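Local structure of probable acetolactate synthase isozyme III (Small subunit) (Nitrosomonas europaea ATCC 19718, 2PC6) at residues A[114-117]-A[122-125]; A[108-113]-A[130-135]; A[23-26]-A[31-34]; A[79-84]-A[159-164]. The protein probably acts as the regulatory small subunit of a larger enzyme, each chain carrying two ACT-type domains and pairing with a second copy. One frame throughout, in Å; residues are numbered along the deposited sequence.

Interaction 1. Residues A[114-117]-A[122-125]; sequences IIDV and YTIE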
loop_
_atom_site.group_PDB
_atom_site.type_symbol
_atom_site.label_atom_id
_atom_site.label_comp_id
_atom_site.label_asym_id
_atom_site.label_seq_id
_atom_site.Cartn_x
_atom_site.Cartn_y
_atom_site.Cartn_z
ATOM N N ILE A 114 -18.436 3.904 -2.905
ATOM C CA ILE A 114 -18.822 2.535 -2.905
ATOM C C ILE A 114 -18.420 1.922 -4.239
ATOM O O ILE A 114 -18.773 2.451 -5.303
ATOM C CB ILE A 114 -20.305 2.401 -2.568
ATOM C CG1 ILE A 114 -20.493 2.887 -1.123
ATOM C CG2 ILE A 114 -20.746 0.978 -2.768
ATOM C CD1 ILE A 114 -21.929 3.234 -0.720
ATOM N N ILE A 115 -17.634 0.850 -4.181
ATOM C CA ILE A 115 -17.172 0.238 -5.418
ATOM C C ILE A 115 -17.597 -1.218 -5.632
ATOM O O ILE A 115 -17.135 -1.839 -6.563
ATOM C CB ILE A 115 -15.661 0.354 -5.565
ATOM C CG1 ILE A 115 -14.968 -0.341 -4.380
ATOM C CG2 ILE A 115 -15.285 1.815 -5.694
ATOM C CD1 ILE A 115 -13.493 -0.695 -4.586
ATOM N N ASP A 116 -18.463 -1.744 -4.764
ATOM C CA ASP A 116 -19.000 -3.079 -4.881
ATOM C C ASP A 116 -20.289 -3.061 -4.134
ATOM O O ASP A 116 -20.362 -2.558 -3.020
ATOM C CB ASP A 116 -18.098 -4.144 -4.238
ATOM C CG ASP A 116 -18.499 -5.576 -4.626
ATOM O OD1 ASP A 116 -19.310 -5.750 -5.596
ATOM O OD2 ASP A 116 -18.004 -6.544 -3.991
ATOM N N VAL A 117 -21.336 -3.600 -4.719
ATOM C CA VAL A 117 -22.591 -3.488 -4.007
ATOM C C VAL A 117 -23.509 -4.648 -4.241
ATOM O O VAL A 117 -23.682 -5.042 -5.392
ATOM C CB VAL A 117 -23.304 -2.114 -4.255
ATOM C CG1 VAL A 117 -23.065 -1.619 -5.645
ATOM C CG2 VAL A 117 -24.791 -2.208 -3.951
ATOM N N TYR A 122 -21.807 -3.431 1.162
ATOM C CA TYR A 122 -21.097 -2.432 0.384
ATOM C C TYR A 122 -19.611 -2.661 0.550
ATOM O O TYR A 122 -19.156 -3.022 1.663
ATOM C CB TYR A 122 -21.362 -1.048 0.933
ATOM C CG TYR A 122 -22.739 -0.449 0.744
ATOM C CD1 TYR A 122 -23.462 -0.634 -0.425
ATOM C CD2 TYR A 122 -23.272 0.380 1.725
ATOM C CE1 TYR A 122 -24.665 -0.024 -0.597
ATOM C CE2 TYR A 122 -24.468 0.977 1.569
ATOM C CZ TYR A 122 -25.166 0.770 0.411
ATOM O OH TYR A 122 -26.369 1.384 0.257
ATOM N N THR A 123 -18.840 -2.407 -0.508
ATOM C CA THR A 123 -17.427 -2.241 -0.309
ATOM C C THR A 123 -17.091 -0.800 -0.541
ATOM O O THR A 123 -17.349 -0.281 -1.624
ATOM C CB THR A 123 -16.609 -3.141 -1.175
ATOM O OG1 THR A 123 -16.887 -4.470 -0.781
ATOM C CG2 THR A 123 -15.122 -2.926 -0.910
ATOM N N ILE A 124 -16.544 -0.149 0.489
ATOM C CA ILE A 124 -16.248 1.305 0.455
ATOM C C ILE A 124 -14.766 1.602 0.275
ATOM O O ILE A 124 -13.938 1.024 0.956
ATOM C CB ILE A 124 -16.760 1.989 1.746
ATOM C CG1 ILE A 124 -18.272 1.713 1.905
ATOM C CG2 ILE A 124 -16.510 3.487 1.694
ATOM C CD1 ILE A 124 -18.881 2.079 3.263
ATOM N N GLU A 125 -14.440 2.514 -0.639
ATOM C CA GLU A 125 -13.066 2.899 -0.878
ATOM C C GLU A 125 -12.786 4.257 -0.238
ATOM O O GLU A 125 -13.492 5.227 -0.510
ATOM C CB GLU A 125 -12.864 2.986 -2.361
ATOM C CG GLU A 125 -11.470 3.348 -2.794
ATOM C CD GLU A 125 -11.490 4.130 -4.105
ATOM O OE1 GLU A 125 -11.862 3.607 -5.207
ATOM O OE2 GLU A 125 -11.132 5.321 -4.025
HETATM O O HOH W 1 -15.863 -6.201 -2.597
#

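Interaction 2. Residues A[108-113]-A[130-135]; sequences DIFRGN and RSKLDG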
loop_
_atom_site.group_PDB
_atom_site.type_symbol
_atom_site.label_atom_id
_atom_site.label_comp_id
_atom_site.label_asym_id
_atom_site.label_seq_id
_atom_site.Cartn_x
_atom_site.Cartn_y
_atom_site.Cartn_z
ATOM N N ASP A 108 -20.292 9.101 2.301
ATOM C CA ASP A 108 -20.292 10.477 1.765
ATOM C C ASP A 108 -19.549 11.440 2.675
ATOM O O ASP A 108 -18.821 12.303 2.227
ATOM C CB ASP A 108 -21.717 11.037 1.519
ATOM C CG ASP A 108 -22.522 10.239 0.451
ATOM O OD1 ASP A 108 -21.925 9.579 -0.430
ATOM O OD2 ASP A 108 -23.790 10.292 0.495
ATOM N N ILE A 109 -19.733 11.287 3.969
ATOM C CA ILE A 109 -19.105 12.209 4.919
ATOM C C ILE A 109 -17.569 12.165 4.791
ATOM O O ILE A 109 -16.917 13.201 4.777
ATOM C CB ILE A 109 -19.558 11.896 6.361
ATOM C CG1 ILE A 109 -20.989 12.375 6.558
ATOM C CG2 ILE A 109 -18.610 12.537 7.380
ATOM C CD1 ILE A 109 -21.721 11.679 7.692
ATOM N N PHE A 110 -17.011 10.959 4.681
ATOM C CA PHE A 110 -15.568 10.760 4.546
ATOM C C PHE A 110 -15.128 10.803 3.103
ATOM O O PHE A 110 -13.995 10.505 2.797
ATOM C CB PHE A 110 -15.202 9.434 5.179
ATOM C CG PHE A 110 -15.132 9.499 6.685
ATOM C CD1 PHE A 110 -16.272 9.335 7.457
ATOM C CD2 PHE A 110 -13.927 9.761 7.315
ATOM C CE1 PHE A 110 -16.198 9.398 8.871
ATOM C CE2 PHE A 110 -13.828 9.863 8.724
ATOM C CZ PHE A 110 -14.944 9.678 9.507
ATOM N N ARG A 111 -16.032 11.182 2.202
ATOM C CA ARG A 111 -15.686 11.276 0.782
ATOM C C ARG A 111 -15.120 9.986 0.238
ATOM O O ARG A 111 -14.222 10.050 -0.568
ATOM C CB ARG A 111 -14.657 12.364 0.517
ATOM C CG ARG A 111 -14.968 13.728 1.111
ATOM C CD ARG A 111 -16.231 14.363 0.512
ATOM N NE ARG A 111 -16.575 15.619 1.199
ATOM C CZ ARG A 111 -16.098 16.829 0.881
ATOM N NH1 ARG A 111 -15.259 16.981 -0.145
ATOM N NH2 ARG A 111 -16.472 17.892 1.600
ATOM N N GLY A 112 -15.635 8.838 0.663
ATOM C CA GLY A 112 -15.239 7.584 0.058
ATOM C C GLY A 112 -16.153 7.190 -1.096
ATOM O O GLY A 112 -17.083 7.919 -1.456
ATOM N N ASN A 113 -15.911 6.046 -1.727
ATOM C CA ASN A 113 -16.811 5.685 -2.806
ATOM C C ASN A 113 -17.177 4.221 -2.664
ATOM O O ASN A 113 -16.333 3.384 -2.327
ATOM C CB ASN A 113 -16.148 5.935 -4.128
ATOM C CG ASN A 113 -15.920 7.407 -4.383
ATOM O OD1 ASN A 113 -16.776 8.074 -4.970
ATOM N ND2 ASN A 113 -14.784 7.936 -3.930
ATOM N N ARG A 130 -3.692 9.069 7.811
ATOM C CA ARG A 130 -3.925 8.122 8.894
ATOM C C ARG A 130 -5.181 8.484 9.703
ATOM O O ARG A 130 -6.049 7.638 9.928
ATOM C CB ARG A 130 -2.704 8.090 9.835
ATOM C CG ARG A 130 -2.747 7.024 10.985
ATOM C CD ARG A 130 -1.583 7.200 12.012
ATOM N N SER A 131 -5.293 9.734 10.124
ATOM C CA SER A 131 -6.362 10.057 11.056
ATOM C C SER A 131 -7.722 10.021 10.416
ATOM O O SER A 131 -8.678 9.629 11.067
ATOM C CB SER A 131 -6.130 11.363 11.856
ATOM O OG SER A 131 -5.955 12.457 11.006
ATOM N N LYS A 132 -7.810 10.392 9.148
ATOM C CA LYS A 132 -9.068 10.311 8.449
ATOM C C LYS A 132 -9.536 8.859 8.411
ATOM O O LYS A 132 -10.703 8.588 8.676
ATOM C CB LYS A 132 -8.944 10.859 7.026
ATOM C CG LYS A 132 -10.235 11.419 6.472
ATOM C CD LYS A 132 -10.568 10.823 5.083
ATOM C CE LYS A 132 -11.243 11.846 4.110
ATOM N NZ LYS A 132 -11.405 11.269 2.680
ATOM N N LEU A 133 -8.634 7.936 8.081
ATOM C CA LEU A 133 -9.022 6.529 7.908
ATOM C C LEU A 133 -9.323 5.936 9.247
ATOM O O LEU A 133 -10.285 5.176 9.375
ATOM C CB LEU A 133 -7.938 5.687 7.230
ATOM C CG LEU A 133 -7.829 5.641 5.685
ATOM C CD1 LEU A 133 -8.038 6.967 5.000
ATOM C CD2 LEU A 133 -6.491 5.005 5.215
ATOM N N ASP A 134 -8.517 6.301 10.244
ATOM C CA ASP A 134 -8.815 5.906 11.606
ATOM C C ASP A 134 -10.168 6.477 12.094
ATOM O O ASP A 134 -10.887 5.799 12.839
ATOM C CB ASP A 134 -7.668 6.262 12.571
ATOM C CG ASP A 134 -6.406 5.442 12.325
ATOM O OD1 ASP A 134 -6.301 4.695 11.350
ATOM O OD2 ASP A 134 -5.485 5.522 13.102
ATOM N N GLY A 135 -10.524 7.692 11.670
ATOM C CA GLY A 135 -11.780 8.326 12.087
ATOM C C GLY A 135 -12.988 7.616 11.495
ATOM O O GLY A 135 -14.044 7.455 12.158
#

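Interaction 3. Residues A[23-26]-A[31-34]; sequences GLFS and NIES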
loop_
_atom_site.group_PDB
_atom_site.type_symbol
_atom_site.label_atom_id
_atom_site.label_comp_id
_atom_site.label_asym_id
_atom_site.label_seq_id
_atom_site.Cartn_x
_atom_site.Cartn_y
_atom_site.Cartn_z
ATOM N N GLY A 23 13.531 -9.359 7.313
ATOM C CA GLY A 23 14.280 -10.212 8.220
ATOM C C GLY A 23 15.035 -9.422 9.289
ATOM O O GLY A 23 15.064 -9.782 10.473
ATOM N N LEU A 24 15.651 -8.329 8.868
ATOM C CA LEU A 24 16.354 -7.423 9.776
ATOM C C LEU A 24 15.446 -6.960 10.955
ATOM O O LEU A 24 15.861 -7.034 12.101
ATOM C CB LEU A 24 16.914 -6.244 8.969
ATOM C CG LEU A 24 17.712 -5.134 9.653
ATOM C CD1 LEU A 24 18.547 -4.385 8.622
ATOM C CD2 LEU A 24 16.772 -4.170 10.367
ATOM N N PHE A 25 14.218 -6.526 10.671
ATOM C CA PHE A 25 13.237 -6.217 11.728
ATOM C C PHE A 25 12.942 -7.407 12.646
ATOM O O PHE A 25 13.077 -7.326 13.888
ATOM C CB PHE A 25 11.937 -5.695 11.126
ATOM C CG PHE A 25 12.025 -4.257 10.672
ATOM C CD1 PHE A 25 12.618 -3.926 9.446
ATOM C CD2 PHE A 25 11.520 -3.217 11.488
ATOM C CE1 PHE A 25 12.720 -2.607 9.045
ATOM C CE2 PHE A 25 11.615 -1.878 11.090
ATOM C CZ PHE A 25 12.209 -1.571 9.874
ATOM N N SER A 26 12.571 -8.516 12.013
ATOM C CA SER A 26 12.189 -9.726 12.696
ATOM C C SER A 26 13.274 -10.203 13.631
ATOM O O SER A 26 12.992 -10.518 14.795
ATOM C CB SER A 26 11.916 -10.812 11.689
ATOM O OG SER A 26 11.842 -12.027 12.375
ATOM N N ASN A 31 9.144 -3.443 15.467
ATOM C CA ASN A 31 7.767 -3.360 15.044
ATOM C C ASN A 31 7.730 -2.855 13.613
ATOM O O ASN A 31 8.472 -1.957 13.231
ATOM C CB ASN A 31 6.931 -2.502 16.057
ATOM C CG ASN A 31 5.915 -1.567 15.385
ATOM O OD1 ASN A 31 6.287 -0.684 14.610
ATOM N ND2 ASN A 31 4.618 -1.717 15.728
ATOM N N ILE A 32 6.882 -3.476 12.819
ATOM C CA ILE A 32 6.510 -2.938 11.536
ATOM C C ILE A 32 5.016 -2.714 11.621
ATOM O O ILE A 32 4.236 -3.654 11.718
ATOM C CB ILE A 32 6.829 -3.918 10.364
ATOM C CG1 ILE A 32 8.336 -4.040 10.192
ATOM C CG2 ILE A 32 6.211 -3.401 9.063
ATOM C CD1 ILE A 32 8.778 -4.875 9.021
ATOM N N GLU A 33 4.591 -1.473 11.617
ATOM C CA GLU A 33 3.167 -1.288 11.744
ATOM C C GLU A 33 2.536 -1.613 10.405
ATOM O O GLU A 33 1.563 -2.370 10.330
ATOM C CB GLU A 33 2.811 0.111 12.192
ATOM C CG GLU A 33 1.477 0.108 12.873
ATOM C CD GLU A 33 0.926 1.488 13.089
ATOM O OE1 GLU A 33 1.592 2.483 12.710
ATOM O OE2 GLU A 33 -0.192 1.588 13.642
ATOM N N SER A 34 3.130 -1.052 9.353
ATOM C CA SER A 34 2.601 -1.158 8.002
ATOM C C SER A 34 3.738 -0.973 6.975
ATOM O O SER A 34 4.754 -0.347 7.262
ATOM C CB SER A 34 1.503 -0.113 7.792
ATOM O OG SER A 34 2.062 1.120 7.383
#

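Interaction 4. Residues A[79-84]-A[159-164]; sequences SSEGYV and GERVLK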
loop_
_atom_site.group_PDB
_atom_site.type_symbol
_atom_site.label_atom_id
_atom_site.label_comp_id
_atom_site.label_asym_id
_atom_site.label_seq_id
_atom_site.Cartn_x
_atom_site.Cartn_y
_atom_site.Cartn_z
ATOM N N SER A 79 9.522 11.528 8.569
ATOM C CA SER A 79 8.817 12.256 9.639
ATOM C C SER A 79 9.609 13.431 10.184
ATOM O O SER A 79 9.036 14.293 10.855
ATOM C CB SER A 79 8.510 11.336 10.823
ATOM O OG SER A 79 7.785 10.173 10.470
ATOM N N SER A 80 10.921 13.450 9.936
ATOM C CA SER A 80 11.783 14.521 10.418
ATOM C C SER A 80 11.818 15.733 9.519
ATOM O O SER A 80 12.599 16.639 9.737
ATOM C CB SER A 80 13.208 14.044 10.727
ATOM O OG SER A 80 13.671 13.060 9.815
ATOM N N GLU A 81 10.949 15.785 8.523
ATOM C CA GLU A 81 10.899 16.972 7.678
ATOM C C GLU A 81 9.437 17.160 7.219
ATOM O O GLU A 81 8.597 16.360 7.603
ATOM C CB GLU A 81 11.894 16.784 6.526
ATOM C CG GLU A 81 12.674 18.000 6.130
ATOM C CD GLU A 81 13.577 18.541 7.215
ATOM O OE1 GLU A 81 14.564 17.864 7.562
ATOM O OE2 GLU A 81 13.306 19.667 7.708
ATOM N N GLY A 82 9.114 18.216 6.465
ATOM C CA GLY A 82 7.755 18.346 5.926
ATOM C C GLY A 82 7.460 17.153 4.988
ATOM O O GLY A 82 8.345 16.696 4.264
ATOM N N TYR A 83 6.246 16.610 5.024
ATOM C CA TYR A 83 5.900 15.477 4.146
ATOM C C TYR A 83 4.404 15.418 3.899
ATOM O O TYR A 83 3.605 16.111 4.553
ATOM C CB TYR A 83 6.394 14.152 4.736
ATOM C CG TYR A 83 5.690 13.808 6.010
ATOM C CD1 TYR A 83 4.544 13.011 5.989
ATOM C CD2 TYR A 83 6.137 14.304 7.236
ATOM C CE1 TYR A 83 3.881 12.704 7.136
ATOM C CE2 TYR A 83 5.480 14.011 8.407
ATOM C CZ TYR A 83 4.350 13.203 8.349
ATOM O OH TYR A 83 3.645 12.902 9.489
ATOM N N VAL A 84 4.012 14.616 2.930
ATOM C CA VAL A 84 2.614 14.357 2.761
ATOM C C VAL A 84 2.416 12.878 2.789
ATOM O O VAL A 84 3.220 12.141 2.248
ATOM C CB VAL A 84 2.091 14.901 1.454
ATOM C CG1 VAL A 84 2.095 16.359 1.512
ATOM C CG2 VAL A 84 2.952 14.444 0.311
ATOM N N GLY A 159 7.731 19.719 -1.092
ATOM C CA GLY A 159 8.557 20.648 -1.821
ATOM C C GLY A 159 9.600 19.945 -2.631
ATOM O O GLY A 159 9.403 18.813 -3.059
ATOM N N GLU A 160 10.704 20.640 -2.842
ATOM C CA GLU A 160 11.794 20.163 -3.663
ATOM C C GLU A 160 12.515 18.923 -3.112
ATOM O O GLU A 160 13.184 18.227 -3.878
ATOM C CB GLU A 160 12.841 21.282 -3.924
ATOM C CG GLU A 160 12.374 22.445 -4.867
ATOM C CD GLU A 160 11.911 21.992 -6.291
ATOM O OE1 GLU A 160 12.420 20.979 -6.828
ATOM O OE2 GLU A 160 11.029 22.668 -6.875
ATOM N N ARG A 161 12.419 18.635 -1.814
ATOM C CA ARG A 161 13.169 17.475 -1.293
ATOM C C ARG A 161 12.733 16.157 -1.993
ATOM O O ARG A 161 11.538 15.796 -2.017
ATOM C CB ARG A 161 13.078 17.385 0.229
ATOM C CG ARG A 161 13.969 16.311 0.858
ATOM C CD ARG A 161 13.841 16.281 2.401
ATOM N NE ARG A 161 13.440 17.602 2.891
ATOM C CZ ARG A 161 14.219 18.481 3.525
ATOM N NH1 ARG A 161 15.500 18.204 3.819
ATOM N NH2 ARG A 161 13.687 19.660 3.885
ATOM N N VAL A 162 13.695 15.463 -2.595
ATOM C CA VAL A 162 13.415 14.167 -3.183
ATOM C C VAL A 162 14.368 13.103 -2.642
ATOM O O VAL A 162 15.512 13.399 -2.278
ATOM C CB VAL A 162 13.332 14.216 -4.738
ATOM C CG1 VAL A 162 12.375 15.321 -5.188
ATOM C CG2 VAL A 162 14.669 14.469 -5.334
ATOM N N LEU A 163 13.891 11.863 -2.536
ATOM C CA LEU A 163 14.706 10.803 -1.936
ATOM C C LEU A 163 15.928 10.431 -2.780
ATOM O O LEU A 163 17.014 10.277 -2.237
ATOM C CB LEU A 163 13.854 9.581 -1.610
ATOM C CG LEU A 163 14.539 8.392 -0.920
ATOM C CD1 LEU A 163 15.128 8.758 0.439
ATOM C CD2 LEU A 163 13.540 7.275 -0.775
ATOM N N LYS A 164 15.776 10.324 -4.094
ATOM C CA LYS A 164 16.881 9.856 -4.946
ATOM C C LYS A 164 18.126 10.773 -4.963
ATOM O O LYS A 164 19.211 10.331 -5.349
ATOM C CB LYS A 164 16.407 9.526 -6.385
ATOM C CG LYS A 164 15.728 10.679 -7.163
ATOM C CD LYS A 164 15.894 10.487 -8.662
ATOM C CE LYS A 164 14.665 10.900 -9.477
ATOM N NZ LYS A 164 13.487 9.996 -9.254
#

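Interaction 1. Residues A[114-117]-A[122-125]
An antiparallel beta-hairpin pairing joins edge strand 113-118 to strand 121-128 in the C-terminal ACT-type sheet, with Ile-114 and Val-117 meeting Tyr-122 on one face and Asp-116 lying beside Thr-123 on the other. Between the non-hydrogen-bonded pairs Ile-114/Ile-124 and Val-117/Tyr-122, two residues face a single one: Ile-115 and Asp-116 form a beta bulge opposite Thr-123. Two fairly straight bonds hold it, Ile-115 N to Thr-123 O at 2.8 Å and Thr-123 N to Asp-116 O at 2.9 Å. Ile-114 CD1 sits almost centrally over the Tyr-122 ring, 3.9 Å from its centroid and 6° off the normal, a CH-pi contact, while Val-117 CG2 approaches the ring edge, 4.0 Å from Tyr-122 CE1. On the opposite face a water donates to Asp-116 OD2 (2.6 Å) and accepts from Thr-123 OG1 (2.7 Å). The Asp-116 carboxylate also meets Arg-158 and Gly-159 of the second subunit, and Glu-125 OE1 forms a salt bridge with Arg-86 there. The hairpin thus has an apolar face turned to helix 98-109 and a polar one whose buried carboxylate is satisfied by water and subunit contacts together, which would probably favour its ionised form.

Interaction 2. Residues A[108-113]-A[130-135]
A Schellman motif ends helix 98-109, and Lys-132 reaches from the start of helix 130-139 to the carbonyl of Phe-110 within it. Lys-132 NZ donates to Phe-110 O at 2.7 Å, coming in 32° out of the carbonyl plane. The ammonium is shared with Thr-127 O, so it bridges the end of one helix and strand 121-128. With CG anti to the backbone N (chi1 -152°) and further bends at chi2 and chi3, the lysine chain and the Phe-110 side chain run antiparallel alongside each other, Lys-132 CG lying 4.1 Å from Phe-110 CD2.

The helix end itself is shaped by Arg-111, the C-prime residue, whose positive phi of 55° turns the chain and whose N returns to Asp-108 O at 3.0 Å, while Gly-112 N returns to the carbonyl of the residue just before Asp-108. The Lys-132 ammonium, at the C-terminal end of helix 98-109, is probably stabilised by the partial negative charge of the carbonyls there. Both helices belong to the ACT-type domain, in which two helices cover one face of a four-stranded antiparallel sheet.

The Phe-110 ring meets the first two turns of helix 130-139 through backbone atoms: its CE2 lies 3.4 Å from Lys-132 O and its CZ 3.5 Å from Gly-135 C, both approached obliquely. Gly-135, having no side chain, lets the ring come right up to the main chain. Phe-136 adds an edge-to-face ring contact, and an unidentified ligand lies about 4 Å from the Phe-110 side chain.

Interaction 3. Residues A[23-26]-A[31-34]
The side chains of Phe-25 and Ile-32 are brought together by matching first torsions: in each the leading carbon stands anti to the carbonyl carbon (chi1 -77° for Phe-25, -69° for Ile-32). Phe-25 sends its ring from helix 17-28 toward the loop that follows, and Ile-32 extends CG1 and CD1 back across it, CD1 standing anti to CA so that the branch is fully stretched. The two side chains cross at about a right angle, with the isoleucine branch lying over one face of the ring. Its CG1 is 4.0 Å from the ring centroid and 28° off the normal, a CH-pi contact displaced from the centre; the nearest ring atom is Phe-25 CD2, 3.5 Å from Ile-32 CG1. CD1 covers the inner part of the same side chain, 3.7 Å from Phe-25 CG. The backbone carbonyl of the preceding residue meets the ring obliquely, Asn-31 O lying 3.7 Å from Phe-25 CD2. That oxygen accepts a hydrogen bond from Thr-52 OG1, while Asn-31 OD1 is bound by the backbone N of Asn-53. In the N-terminal ACT-type domain the contact thus closes the turn from helix 17-28 into strand 34-39, with Leu-50 of strand 45-54 and Ile-62 of helix 56-68 also packed against Phe-25, and Ala-15 of the second subunit touching it as well.

Interaction 4. Residues A[79-84]-A[159-164]
Arg-161, the residue of the 159-164 segment that meets Glu-81, follows Gly-159, whose O accepts from Lys-92 of the second subunit, and Glu-160, in a salt bridge with Arg-94 of the second subunit. At Arg-161 the side chain turns toward the loop before strand 83-94, with CG anti to the backbone N (chi1 -173°) and the bend delayed until chi3, where the guanidinium swings broadside to the glutamate. Glu-81 lays its side chain over one face of that group, the two chains crossing at about a right angle and the carboxylate and guanidinium planes stacked only 19° apart. Glu-81 CG makes the closest approach, 3.0 Å from Arg-161 NH2, a value tight enough to be treated with caution. The charged ends meet less directly: Glu-81 OE2 and Arg-161 NH2 are 3.8 Å apart, a long salt bridge in which the carboxylate oxygen stands off the flat of the guanidinium and takes no hydrogen bond from it. The attraction is therefore electrostatic only, and on this exposed surface it is probably weakened by solvent. Farther on, Val-162 packs on Glu-147 of the second subunit, and Leu-163 leans on strands 3-12 and 72-77. The contact thus lies where the C-terminal tail, leaving strand 145-157, packs against the N-terminal sheet, beside the linker that leads from strand 72-77 into strand 83-94.

Along the chain interaction 3 closes first, within the N-terminal ACT-type domain; interaction 4 then encloses interaction 2, which in turn encloses interaction 1. The hairpin of interaction 1 and the helix ends of interaction 2 share the C-terminal domain, their centres about 14 Å apart, and touch through a probable hydrogen bond from Glu-125 N to Asn-113 O. Interaction 3 lies about 31 Å from interaction 1, centre to centre, on the opposite side of the chain's centre. Interaction 4, about 23 Å from interaction 3, centre to centre, joins the interdomain linker to the C-terminal tail. Interactions 1, 3 and 4 all reach the second subunit, so both domains and the tail take part in dimer assembly.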